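PDB 2E9Y: carbamate kinase from Aeropyrum pernix, which probably catalyses the reversible transfer of a phosphate group between ATP and carbamate, forming ADP and carbamoyl phosphate. Local coordinates for residues A[170-176]-A[222-227]; A[9-13]-A[216-220]; A[37-43]-A[100-104]. One frame throughout, in Å; residues are numbered along the deposited sequence. Where two conformers were deposited one is given.

Contact 1. Residues A[170-176]-A[222-227]; sequences PVSIVDR and LLATQL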
ATOM      1  N   PRO A 170      -2.618  15.292  14.674  1.00 17.98           N
ATOM      2  CA  PRO A 170      -3.542  14.162  14.556  1.00 17.56           C
ATOM      3  C   PRO A 170      -4.674  14.256  15.574  1.00 18.42           C
ATOM      4  O   PRO A 170      -4.441  14.582  16.736  1.00 18.52           O
ATOM      5  CB  PRO A 170      -2.635  12.954  14.789  1.00 18.04           C
ATOM      6  CG  PRO A 170      -1.632  13.478  15.754  1.00 18.55           C
ATOM      7  CD  PRO A 170      -1.315  14.857  15.207  1.00 18.78           C
ATOM      8  N   VAL A 171      -5.898  13.984  15.129  1.00 18.76           N
ATOM      9  CA  VAL A 171      -7.058  14.047  16.015  1.00 19.25           C
ATOM     10  C   VAL A 171      -7.528  12.651  16.401  1.00 19.06           C
ATOM     11  O   VAL A 171      -7.849  12.394  17.560  1.00 19.01           O
ATOM     12  CB  VAL A 171      -8.217  14.809  15.352  1.00 21.17           C
ATOM     13  CG1 VAL A 171      -9.436  14.806  16.263  1.00 22.92           C
ATOM     14  CG2 VAL A 171      -7.777  16.240  15.054  1.00 20.32           C
ATOM     15  N   SER A 172      -7.571  11.753  15.424  1.00 18.04           N
ATOM     16  CA  SER A 172      -7.977  10.377  15.672  1.00 18.21           C
ATOM     17  C   SER A 172      -7.430   9.490  14.568  1.00 17.78           C
ATOM     18  O   SER A 172      -7.154   9.960  13.464  1.00 16.77           O
ATOM     19  CB  SER A 172      -9.507  10.265  15.727  1.00 18.32           C
ATOM     20  OG  SER A 172     -10.106  10.655  14.505  0.50 19.66           O
ATOM     21  N   ILE A 173      -7.251   8.209  14.875  1.00 17.12           N
ATOM     22  CA  ILE A 173      -6.755   7.266  13.878  1.00 16.29           C
ATOM     23  C   ILE A 173      -7.990   6.592  13.294  1.00 16.36           C
ATOM     24  O   ILE A 173      -8.623   5.752  13.937  1.00 16.54           O
ATOM     25  CB  ILE A 173      -5.826   6.209  14.507  1.00 17.20           C
ATOM     26  CG1 ILE A 173      -4.683   6.897  15.271  1.00 17.35           C
ATOM     27  CG2 ILE A 173      -5.275   5.297  13.422  1.00 18.59           C
ATOM     28  CD1 ILE A 173      -3.891   7.923  14.457  1.00 16.68           C
ATOM     29  N   VAL A 174      -8.337   6.979  12.073  1.00 16.17           N
ATOM     30  CA  VAL A 174      -9.518   6.452  11.405  1.00 15.76           C
ATOM     31  C   VAL A 174      -9.570   4.928  11.366  1.00 15.16           C
ATOM     32  O   VAL A 174     -10.624   4.320  11.591  1.00 14.14           O
ATOM     33  CB  VAL A 174      -9.601   6.993   9.962  1.00 17.07           C
ATOM     34  CG1 VAL A 174     -10.805   6.406   9.247  1.00 16.81           C
ATOM     35  CG2 VAL A 174      -9.693   8.518   9.992  1.00 15.97           C
ATOM     36  N   ASP A 175      -8.425   4.317  11.102  1.00 13.97           N
ATOM     37  CA  ASP A 175      -8.342   2.872  10.986  1.00 15.56           C
ATOM     38  C   ASP A 175      -7.916   2.132  12.246  1.00 16.29           C
ATOM     39  O   ASP A 175      -7.445   0.998  12.186  1.00 15.57           O
ATOM     40  CB  ASP A 175      -7.426   2.544   9.812  1.00 14.85           C
ATOM     41  CG  ASP A 175      -8.008   3.026   8.502  1.00 16.93           C
ATOM     42  OD1 ASP A 175      -9.011   2.428   8.059  1.00 17.47           O
ATOM     43  OD2 ASP A 175      -7.488   4.011   7.937  1.00 16.32           O
ATOM     44  N   ARG A 176      -8.114   2.775  13.389  1.00 16.49           N
ATOM     45  CA  ARG A 176      -7.764   2.187  14.675  1.00 18.41           C
ATOM     46  C   ARG A 176      -8.300   0.762  14.844  1.00 18.05           C
ATOM     47  O   ARG A 176      -7.560  -0.133  15.261  1.00 18.22           O
ATOM     48  CB  ARG A 176      -8.282   3.091  15.801  1.00 20.32           C
ATOM     49  CG  ARG A 176      -8.004   2.603  17.207  1.00 24.29           C
ATOM     50  CD  ARG A 176      -9.019   1.561  17.632  1.00 30.61           C
ATOM     51  NE  ARG A 176      -8.812   1.136  19.010  1.00 34.80           N
ATOM     52  CZ  ARG A 176      -9.452   0.121  19.578  1.00 35.62           C
ATOM     53  NH1 ARG A 176     -10.342  -0.577  18.882  1.00 36.74           N
ATOM     54  NH2 ARG A 176      -9.198  -0.197  20.839  1.00 36.83           N
ATOM     55  N   LEU A 222      -0.895   9.128  19.608  1.00 15.34           N
ATOM     56  CA  LEU A 222      -2.348   9.075  19.581  1.00 15.24           C
ATOM     57  C   LEU A 222      -2.827   7.640  19.385  1.00 14.93           C
ATOM     58  O   LEU A 222      -3.792   7.213  20.019  1.00 15.63           O
ATOM     59  CB  LEU A 222      -2.892   9.970  18.461  1.00 16.13           C
ATOM     60  CG  LEU A 222      -4.410   9.971  18.268  1.00 17.85           C
ATOM     61  CD1 LEU A 222      -5.108  10.417  19.545  1.00 19.23           C
ATOM     62  CD2 LEU A 222      -4.759  10.899  17.113  1.00 18.14           C
ATOM     63  N   LEU A 223      -2.160   6.893  18.505  1.00 15.46           N
ATOM     64  CA  LEU A 223      -2.540   5.502  18.256  1.00 13.85           C
ATOM     65  C   LEU A 223      -2.395   4.671  19.529  1.00 15.41           C
ATOM     66  O   LEU A 223      -3.269   3.870  19.857  1.00 16.23           O
ATOM     67  CB  LEU A 223      -1.666   4.877  17.161  1.00 13.42           C
ATOM     68  CG  LEU A 223      -1.968   3.405  16.841  1.00 11.43           C
ATOM     69  CD1 LEU A 223      -3.413   3.262  16.373  1.00 15.08           C
ATOM     70  CD2 LEU A 223      -1.017   2.898  15.758  1.00 14.53           C
ATOM     71  N   ALA A 224      -1.284   4.861  20.232  1.00 16.18           N
ATOM     72  CA  ALA A 224      -1.022   4.119  21.468  1.00 18.29           C
ATOM     73  C   ALA A 224      -2.141   4.378  22.472  1.00 18.00           C
ATOM     74  O   ALA A 224      -2.620   3.463  23.145  1.00 18.55           O
ATOM     75  CB  ALA A 224       0.327   4.539  22.057  1.00 17.73           C
ATOM     76  N   THR A 225      -2.552   5.635  22.565  1.00 17.32           N
ATOM     77  CA  THR A 225      -3.621   6.020  23.473  1.00 18.57           C
ATOM     78  C   THR A 225      -4.953   5.391  23.066  1.00 19.51           C
ATOM     79  O   THR A 225      -5.685   4.881  23.915  1.00 19.16           O
ATOM     80  CB  THR A 225      -3.773   7.557  23.519  1.00 18.57           C
ATOM     81  OG1 THR A 225      -2.613   8.131  24.133  1.00 19.12           O
ATOM     82  CG2 THR A 225      -5.013   7.958  24.309  1.00 19.30           C
ATOM     83  N   GLN A 226      -5.265   5.409  21.773  1.00 18.28           N
ATOM     84  CA  GLN A 226      -6.535   4.861  21.305  1.00 18.88           C
ATOM     85  C   GLN A 226      -6.579   3.318  21.346  1.00 20.03           C
ATOM     86  O   GLN A 226      -7.639   2.705  21.371  1.00 20.40           O
ATOM     87  CB  GLN A 226      -6.801   5.372  19.884  1.00 19.19           C
ATOM     88  CG  GLN A 226      -6.979   6.891  19.830  1.00 19.33           C
ATOM     89  CD  GLN A 226      -7.649   7.298  18.533  1.00 21.70           C
ATOM     90  OE1 GLN A 226      -7.258   6.921  17.439  1.00 22.19           O
ATOM     91  NE2 GLN A 226      -8.657   8.181  18.684  1.00 23.08           N
ATOM     92  N   LEU A 227      -5.381   2.691  21.313  1.00 18.77           N
ATOM     93  CA  LEU A 227      -5.323   1.229  21.397  1.00 20.61           C
ATOM     94  C   LEU A 227      -5.247   0.752  22.850  1.00 22.10           C
ATOM     95  O   LEU A 227      -5.185  -0.436  23.144  1.00 22.63           O
ATOM     96  CB  LEU A 227      -4.063   0.738  20.666  1.00 20.14           C
ATOM     97  CG  LEU A 227      -4.135   0.794  19.140  1.00 19.66           C
ATOM     98  CD1 LEU A 227      -2.860   0.242  18.497  1.00 18.23           C
ATOM     99  CD2 LEU A 227      -5.300  -0.016  18.578  1.00 19.88           C
TER
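Leu222 and Gln226, one turn apart on helix 216-226, pack against strand 170-173. This is helix-on-sheet packing in the alpha/beta amino acid kinase fold. The strand carries a classic beta bulge, in which Val171 and Ser172 both face Leu118 of strand 112-119. The tight part lies around Leu222. Its CD2 methyl presses on the strand backbone, 3.4 Å from Ser172 N. The same methyl reaches Pro170 CB at 3.8 Å. Next to it, the side chains of Ile173 and Leu223 cross at about a right angle, with Ile173 CG1 4.0 Å from Leu223 CD1. Ile179 of helix 176-185 and Leu192 touch both of these residues. One polar bond is set into this apolar patch. Gln226 stretches out beyond CG, and its OE1 accepts from Ile173 N at 2.9 Å, with a fairly straight N-H angle of 159°. The amide thus ties the strand backbone to the last turn of the helix.

The outer side is looser. Val171 is exposed and points away from the helix. Gln226 NE2 only brushes Ser172 CB.

A type I turn from Ile173 to Arg176 leads from the strand into helix 176-185. Within it, buried Asp175 forms salt bridges with Arg116 and with Lys94 of the second subunit. Arg176 makes a second close part. It bends at chi2 (-81°) to lay its guanidinium beside the helix end. NE gives a bond of 3.1 Å to Gln226 O, from above the carbonyl plane. NH2 adds a weak bond to that oxygen at 3.3 Å. Leu227 CD2 lies 3.7 Å from Arg176 NE.

Contact 2. Residues A[9-13]-A[216-220]; sequences IALGG and KDLAS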
ATOM      1  N   ILE A   9       5.576   0.876  18.715  1.00 16.71           N
ATOM      2  CA  ILE A   9       6.981   1.210  18.508  1.00 17.31           C
ATOM      3  C   ILE A   9       7.132   2.062  17.256  1.00 18.14           C
ATOM      4  O   ILE A   9       6.891   1.592  16.148  1.00 18.30           O
ATOM      5  CB  ILE A   9       7.827  -0.071  18.354  1.00 18.95           C
ATOM      6  CG1 ILE A   9       7.657  -0.943  19.604  1.00 20.86           C
ATOM      7  CG2 ILE A   9       9.294   0.283  18.143  1.00 18.67           C
ATOM      8  CD1 ILE A   9       8.236  -2.335  19.486  1.00 20.95           C
ATOM      9  N   ALA A  10       7.530   3.313  17.453  1.00 15.75           N
ATOM     10  CA  ALA A  10       7.709   4.251  16.354  1.00 17.63           C
ATOM     11  C   ALA A  10       9.152   4.267  15.850  1.00 17.09           C
ATOM     12  O   ALA A  10      10.051   4.776  16.519  1.00 17.29           O
ATOM     13  CB  ALA A  10       7.291   5.651  16.802  1.00 17.30           C
ATOM     14  N   LEU A  11       9.358   3.704  14.663  1.00 17.42           N
ATOM     15  CA  LEU A  11      10.680   3.651  14.050  1.00 18.83           C
ATOM     16  C   LEU A  11      11.016   4.965  13.354  1.00 20.54           C
ATOM     17  O   LEU A  11      10.122   5.716  12.957  1.00 20.25           O
ATOM     18  CB  LEU A  11      10.743   2.512  13.025  1.00 18.09           C
ATOM     19  CG  LEU A  11      10.487   1.099  13.549  1.00 17.56           C
ATOM     20  CD1 LEU A  11      10.556   0.085  12.404  1.00 20.23           C
ATOM     21  CD2 LEU A  11      11.528   0.771  14.613  1.00 19.55           C
ATOM     22  N   GLY A  12      12.309   5.229  13.212  1.00 21.16           N
ATOM     23  CA  GLY A  12      12.763   6.444  12.558  1.00 22.82           C
ATOM     24  C   GLY A  12      13.428   6.159  11.222  1.00 23.02           C
ATOM     25  O   GLY A  12      13.402   5.030  10.735  1.00 23.23           O
ATOM     26  N   GLY A  13      14.035   7.182  10.631  1.00 23.56           N
ATOM     27  CA  GLY A  13      14.686   7.009   9.345  1.00 25.06           C
ATOM     28  C   GLY A  13      15.788   5.961   9.308  1.00 26.68           C
ATOM     29  O   GLY A  13      15.955   5.270   8.300  1.00 26.51           O
ATOM     30  N   LYS A 216       4.811  11.551  12.405  1.00 14.93           N
ATOM     31  CA  LYS A 216       4.681  10.142  12.759  1.00 15.14           C
ATOM     32  C   LYS A 216       4.739   9.867  14.257  1.00 15.02           C
ATOM     33  O   LYS A 216       4.158   8.895  14.736  1.00 16.55           O
ATOM     34  CB  LYS A 216       5.751   9.314  12.040  1.00 16.35           C
ATOM     35  CG  LYS A 216       7.188   9.632  12.424  0.50 17.26           C
ATOM     36  CD  LYS A 216       7.662   8.749  13.561  0.50 17.18           C
ATOM     37  CE  LYS A 216       9.170   8.850  13.741  0.50 14.77           C
ATOM     38  NZ  LYS A 216       9.650   7.931  14.804  0.50 15.93           N
ATOM     39  N   ASP A 217       5.441  10.712  15.000  1.00 15.00           N
ATOM     40  CA  ASP A 217       5.535  10.502  16.440  1.00 17.39           C
ATOM     41  C   ASP A 217       4.253  10.940  17.140  1.00 17.16           C
ATOM     42  O   ASP A 217       3.737  10.222  18.002  1.00 18.14           O
ATOM     43  CB  ASP A 217       6.756  11.236  16.995  1.00 18.24           C
ATOM     44  CG  ASP A 217       8.055  10.641  16.481  1.00 20.34           C
ATOM     45  OD1 ASP A 217       8.208   9.407  16.585  1.00 18.91           O
ATOM     46  OD2 ASP A 217       8.912  11.394  15.971  1.00 20.32           O
ATOM     47  N   LEU A 218       3.730  12.103  16.766  1.00 16.86           N
ATOM     48  CA  LEU A 218       2.485  12.583  17.360  1.00 17.10           C
ATOM     49  C   LEU A 218       1.373  11.588  17.041  1.00 17.54           C
ATOM     50  O   LEU A 218       0.550  11.260  17.898  1.00 15.74           O
ATOM     51  CB  LEU A 218       2.120  13.963  16.801  1.00 17.50           C
ATOM     52  CG  LEU A 218       3.124  15.083  17.093  1.00 19.56           C
ATOM     53  CD1 LEU A 218       2.563  16.413  16.609  1.00 19.71           C
ATOM     54  CD2 LEU A 218       3.406  15.131  18.595  1.00 20.47           C
ATOM     55  N   ALA A 219       1.354  11.107  15.800  1.00 15.19           N
ATOM     56  CA  ALA A 219       0.343  10.145  15.376  1.00 14.17           C
ATOM     57  C   ALA A 219       0.477   8.818  16.121  1.00 14.36           C
ATOM     58  O   ALA A 219      -0.526   8.234  16.528  1.00 13.35           O
ATOM     59  CB  ALA A 219       0.439   9.903  13.862  1.00 14.71           C
ATOM     60  N   SER A 220       1.710   8.345  16.294  1.00 14.04           N
ATOM     61  CA  SER A 220       1.961   7.087  16.999  1.00 14.57           C
ATOM     62  C   SER A 220       1.519   7.186  18.452  1.00 15.47           C
ATOM     63  O   SER A 220       1.012   6.220  19.026  1.00 15.71           O
ATOM     64  CB  SER A 220       3.449   6.726  16.945  1.00 14.99           C
ATOM     65  OG  SER A 220       3.854   6.436  15.616  1.00 16.92           O
TER
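Lys216 reaches from the first turn of helix 216-226 to Leu11, which leads into the glycine pair Gly12-Gly13. These glycines are part of the glycine-rich loop after the first strand of the amino acid kinase fold. In relatives this loop lies by the phosphates of the nucleotide, and a similar place is likely here. In the first shell, Lys216 NZ gives a hydrogen bond of 2.9 Å to Leu11 O, arriving above the carbonyl plane. Ala10 CB is 3.8 Å from Lys216 NZ and 3.7 Å from Ser220 OG. Two conformers of Lys216 are deposited, and the bond is described for one of them. In that conformer CG sits between the backbone N and carbonyl carbon (chi1 64°), and a bend at chi2 turns the chain toward the loop.

The second shell steadies these groups. Asp217 OD1 takes Lys216 NZ in a salt bridge of 2.7 Å on its syn side, somewhat out of the carboxylate plane. Asp217 OD2 is bridged in turn by Lys278 of helix 275-289. Backbone bonds hold Ala10 to Val233 and Leu235, and Ile9 to Val50 and Thr52, which places strand 6-10 between two parallel neighbours. Ser220 OG is hydrogen-bonded to Thr52 OG1. It also donates to Lys216 O at 2.6 Å, while Ser220 N meets that oxygen from the opposite face of its plane at 3.0 Å.

Contact 3. Residues A[37-43]-A[100-104]; sequences SIIADVL and ELRRR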
ATOM      1  N   SER A  37      15.770  -7.563  12.826  1.00 24.57           N
ATOM      2  CA  SER A  37      16.471  -8.451  13.742  1.00 26.95           C
ATOM      3  C   SER A  37      16.201  -7.988  15.168  1.00 27.25           C
ATOM      4  O   SER A  37      15.849  -8.787  16.038  1.00 27.43           O
ATOM      5  CB  SER A  37      17.973  -8.425  13.461  1.00 28.19           C
ATOM      6  OG  SER A  37      18.646  -9.395  14.244  1.00 32.90           O
ATOM      7  N   ILE A  38      16.359  -6.687  15.392  1.00 26.67           N
ATOM      8  CA  ILE A  38      16.134  -6.090  16.704  1.00 27.51           C
ATOM      9  C   ILE A  38      14.675  -6.223  17.149  1.00 27.27           C
ATOM     10  O   ILE A  38      14.400  -6.503  18.315  1.00 26.79           O
ATOM     11  CB  ILE A  38      16.551  -4.603  16.695  1.00 28.35           C
ATOM     12  CG1 ILE A  38      18.071  -4.507  16.542  1.00 27.45           C
ATOM     13  CG2 ILE A  38      16.094  -3.910  17.974  1.00 29.41           C
ATOM     14  CD1 ILE A  38      18.580  -3.114  16.283  1.00 28.60           C
ATOM     15  N   ILE A  39      13.738  -6.027  16.226  1.00 25.81           N
ATOM     16  CA  ILE A  39      12.326  -6.155  16.573  1.00 25.04           C
ATOM     17  C   ILE A  39      12.015  -7.598  16.958  1.00 25.23           C
ATOM     18  O   ILE A  39      11.198  -7.852  17.843  1.00 24.95           O
ATOM     19  CB  ILE A  39      11.415  -5.735  15.398  1.00 23.88           C
ATOM     20  CG1 ILE A  39      11.506  -4.222  15.197  1.00 24.00           C
ATOM     21  CG2 ILE A  39       9.975  -6.155  15.673  1.00 24.91           C
ATOM     22  CD1 ILE A  39      10.781  -3.723  13.961  1.00 24.20           C
ATOM     23  N   ALA A  40      12.673  -8.541  16.286  1.00 25.56           N
ATOM     24  CA  ALA A  40      12.470  -9.957  16.572  1.00 27.42           C
ATOM     25  C   ALA A  40      12.883 -10.246  18.011  1.00 27.54           C
ATOM     26  O   ALA A  40      12.271 -11.074  18.687  1.00 26.99           O
ATOM     27  CB  ALA A  40      13.287 -10.811  15.609  1.00 29.21           C
ATOM     28  N   ASP A  41      13.925  -9.562  18.473  1.00 28.04           N
ATOM     29  CA  ASP A  41      14.392  -9.747  19.839  1.00 30.05           C
ATOM     30  C   ASP A  41      13.288  -9.309  20.793  1.00 30.52           C
ATOM     31  O   ASP A  41      12.954 -10.017  21.744  1.00 31.83           O
ATOM     32  CB  ASP A  41      15.664  -8.926  20.098  1.00 30.46           C
ATOM     33  CG  ASP A  41      16.856  -9.426  19.301  1.00 30.66           C
ATOM     34  OD1 ASP A  41      16.907 -10.638  19.005  1.00 32.80           O
ATOM     35  OD2 ASP A  41      17.751  -8.615  18.981  1.00 30.19           O
ATOM     36  N   VAL A  42      12.712  -8.143  20.519  1.00 29.08           N
ATOM     37  CA  VAL A  42      11.643  -7.598  21.344  1.00 27.79           C
ATOM     38  C   VAL A  42      10.455  -8.552  21.434  1.00 28.32           C
ATOM     39  O   VAL A  42       9.878  -8.734  22.508  1.00 28.58           O
ATOM     40  CB  VAL A  42      11.169  -6.239  20.789  1.00 26.95           C
ATOM     41  CG1 VAL A  42       9.908  -5.789  21.503  1.00 25.46           C
ATOM     42  CG2 VAL A  42      12.273  -5.208  20.958  1.00 27.40           C
ATOM     43  N   LEU A  43      10.085  -9.155  20.307  1.00 26.54           N
ATOM     44  CA  LEU A  43       8.975 -10.104  20.279  1.00 28.43           C
ATOM     45  C   LEU A  43       9.349 -11.344  21.086  1.00 29.35           C
ATOM     46  O   LEU A  43       8.491 -11.985  21.695  1.00 28.72           O
ATOM     47  CB  LEU A  43       8.647 -10.513  18.837  1.00 28.87           C
ATOM     48  CG  LEU A  43       7.732  -9.595  18.016  1.00 29.88           C
ATOM     49  CD1 LEU A  43       8.244  -8.168  18.039  1.00 30.62           C
ATOM     50  CD2 LEU A  43       7.656 -10.116  16.591  1.00 29.47           C
ATOM     51  N   GLU A 100      13.003 -13.201   9.394  1.00 29.03           N
ATOM     52  CA  GLU A 100      13.787 -13.320  10.617  1.00 32.05           C
ATOM     53  C   GLU A 100      13.106 -14.234  11.628  1.00 32.83           C
ATOM     54  O   GLU A 100      13.741 -15.127  12.190  1.00 33.69           O
ATOM     55  CB  GLU A 100      14.017 -11.941  11.241  1.00 33.51           C
ATOM     56  CG  GLU A 100      14.877 -11.956  12.499  1.00 35.68           C
ATOM     57  CD  GLU A 100      16.216 -12.640  12.288  1.00 38.42           C
ATOM     58  OE1 GLU A 100      16.886 -12.338  11.278  1.00 39.52           O
ATOM     59  OE2 GLU A 100      16.604 -13.473  13.135  1.00 38.47           O
ATOM     60  N   LEU A 101      11.816 -14.014  11.856  1.00 32.75           N
ATOM     61  CA  LEU A 101      11.069 -14.830  12.805  1.00 33.32           C
ATOM     62  C   LEU A 101      11.073 -16.291  12.373  1.00 35.82           C
ATOM     63  O   LEU A 101      11.146 -17.196  13.204  1.00 36.46           O
ATOM     64  CB  LEU A 101       9.631 -14.314  12.926  1.00 31.06           C
ATOM     65  CG  LEU A 101       9.507 -12.899  13.500  1.00 29.91           C
ATOM     66  CD1 LEU A 101       8.070 -12.417  13.398  1.00 28.44           C
ATOM     67  CD2 LEU A 101       9.970 -12.895  14.947  1.00 30.05           C
ATOM     68  N   ARG A 102      11.001 -16.511  11.064  1.00 37.20           N
ATOM     69  CA  ARG A 102      11.001 -17.854  10.497  1.00 39.90           C
ATOM     70  C   ARG A 102      12.348 -18.512  10.772  1.00 40.66           C
ATOM     71  O   ARG A 102      12.419 -19.685  11.148  1.00 40.28           O
ATOM     72  CB  ARG A 102      10.766 -17.768   8.990  1.00 41.88           C
ATOM     73  CG  ARG A 102      10.656 -19.095   8.273  1.00 44.42           C
ATOM     74  CD  ARG A 102      10.693 -18.844   6.782  1.00 46.84           C
ATOM     75  NE  ARG A 102       9.782 -17.762   6.420  1.00 48.90           N
ATOM     76  CZ  ARG A 102      10.041 -16.843   5.496  1.00 49.66           C
ATOM     77  NH1 ARG A 102      11.187 -16.868   4.828  1.00 49.76           N
ATOM     78  NH2 ARG A 102       9.155 -15.890   5.247  1.00 49.59           N
ATOM     79  N   ARG A 103      13.414 -17.743  10.577  1.00 40.86           N
ATOM     80  CA  ARG A 103      14.769 -18.227  10.808  1.00 42.40           C
ATOM     81  C   ARG A 103      14.919 -18.656  12.267  1.00 42.50           C
ATOM     82  O   ARG A 103      15.795 -19.452  12.605  1.00 42.58           O
ATOM     83  CB  ARG A 103      15.778 -17.123  10.476  1.00 43.95           C
ATOM     84  CG  ARG A 103      17.231 -17.507  10.698  1.00 45.90           C
ATOM     85  CD  ARG A 103      18.179 -16.421  10.207  1.00 47.52           C
ATOM     86  NE  ARG A 103      18.022 -16.160   8.777  1.00 48.88           N
ATOM     87  CZ  ARG A 103      17.426 -15.086   8.265  1.00 49.96           C
ATOM     88  NH1 ARG A 103      16.927 -14.151   9.063  1.00 50.24           N
ATOM     89  NH2 ARG A 103      17.325 -14.948   6.949  1.00 48.92           N
ATOM     90  N   ARG A 104      14.053 -18.126  13.127  1.00 41.27           N
ATOM     91  CA  ARG A 104      14.087 -18.453  14.544  1.00 40.98           C
ATOM     92  C   ARG A 104      13.046 -19.512  14.898  1.00 42.24           C
ATOM     93  O   ARG A 104      12.784 -19.773  16.073  1.00 42.92           O
ATOM     94  CB  ARG A 104      13.861 -17.191  15.382  1.00 38.76           C
ATOM     95  CG  ARG A 104      14.848 -16.075  15.079  1.00 36.48           C
ATOM     96  CD  ARG A 104      14.754 -14.946  16.094  1.00 34.62           C
ATOM     97  NE  ARG A 104      15.658 -13.846  15.762  1.00 32.29           N
ATOM     98  CZ  ARG A 104      15.901 -12.812  16.560  1.00 31.06           C
ATOM     99  NH1 ARG A 104      15.310 -12.734  17.743  1.00 30.94           N
ATOM    100  NH2 ARG A 104      16.732 -11.852  16.171  1.00 28.14           N
TER
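Ala40 CB covers one face of the Arg104 guanidinium, 3.4 Å from its plane and over its centre. Arg104, at the C-terminal end of helix 78-103, reaches across to helix 25-44 with its chain extended from CG to NE. Its NH1 and NH2 grip Asp41 OD1 end-on in a salt bridge, at 2.9 and 3.1 Å. Both arrive from the same face of the carboxylate. The two planes are turned 35° from each other. At another part of the guanidinium edge, Arg104 NE makes a salt bridge of 2.8 Å with Glu100 OE2, on its anti lone pair. Glu100 bends at chi2 (54°) to bring its acid there, and its CG rests 3.7 Å from Ala40 CB. On the apolar side of the contact, Leu43 and Leu101 cross at about a right angle, with Leu43 CD2 4.0 Å from Leu101 CD1. A methionine in place of Arg104 would probably leave Asp41 without its main cationic partner and Glu100 freer to turn. Arg103 NH1 adds a weak bond to Glu100 OE1. Arg104 thus shares its charge between Asp41 of helix 25-44 and Glu100 of helix 78-103, which probably offsets the repulsion between these acids.

How the contacts relate
From the N terminus, strand 6-10 and its loop open contact 2. Helix 25-44 then opens contact 3, which closes when helix 78-103 ends. Contact 3 is therefore nested inside the long loop of contact 2. Strand 170-173 opens contact 1 before helix 216-226 arrives. The first turns of that helix close contact 2, and its last turns close contact 1, so these two loops cross. Contacts 1 and 2 thus bind one helix to two places on the main sheet, and Pro170 touches Leu218 and Ala219 between them. Contact 3 joins two other helices, and Leu11 meets Ile39 where it borders contact 2. Contacts 1 and 3 stay apart, their nearest atoms about 14 Å from each other.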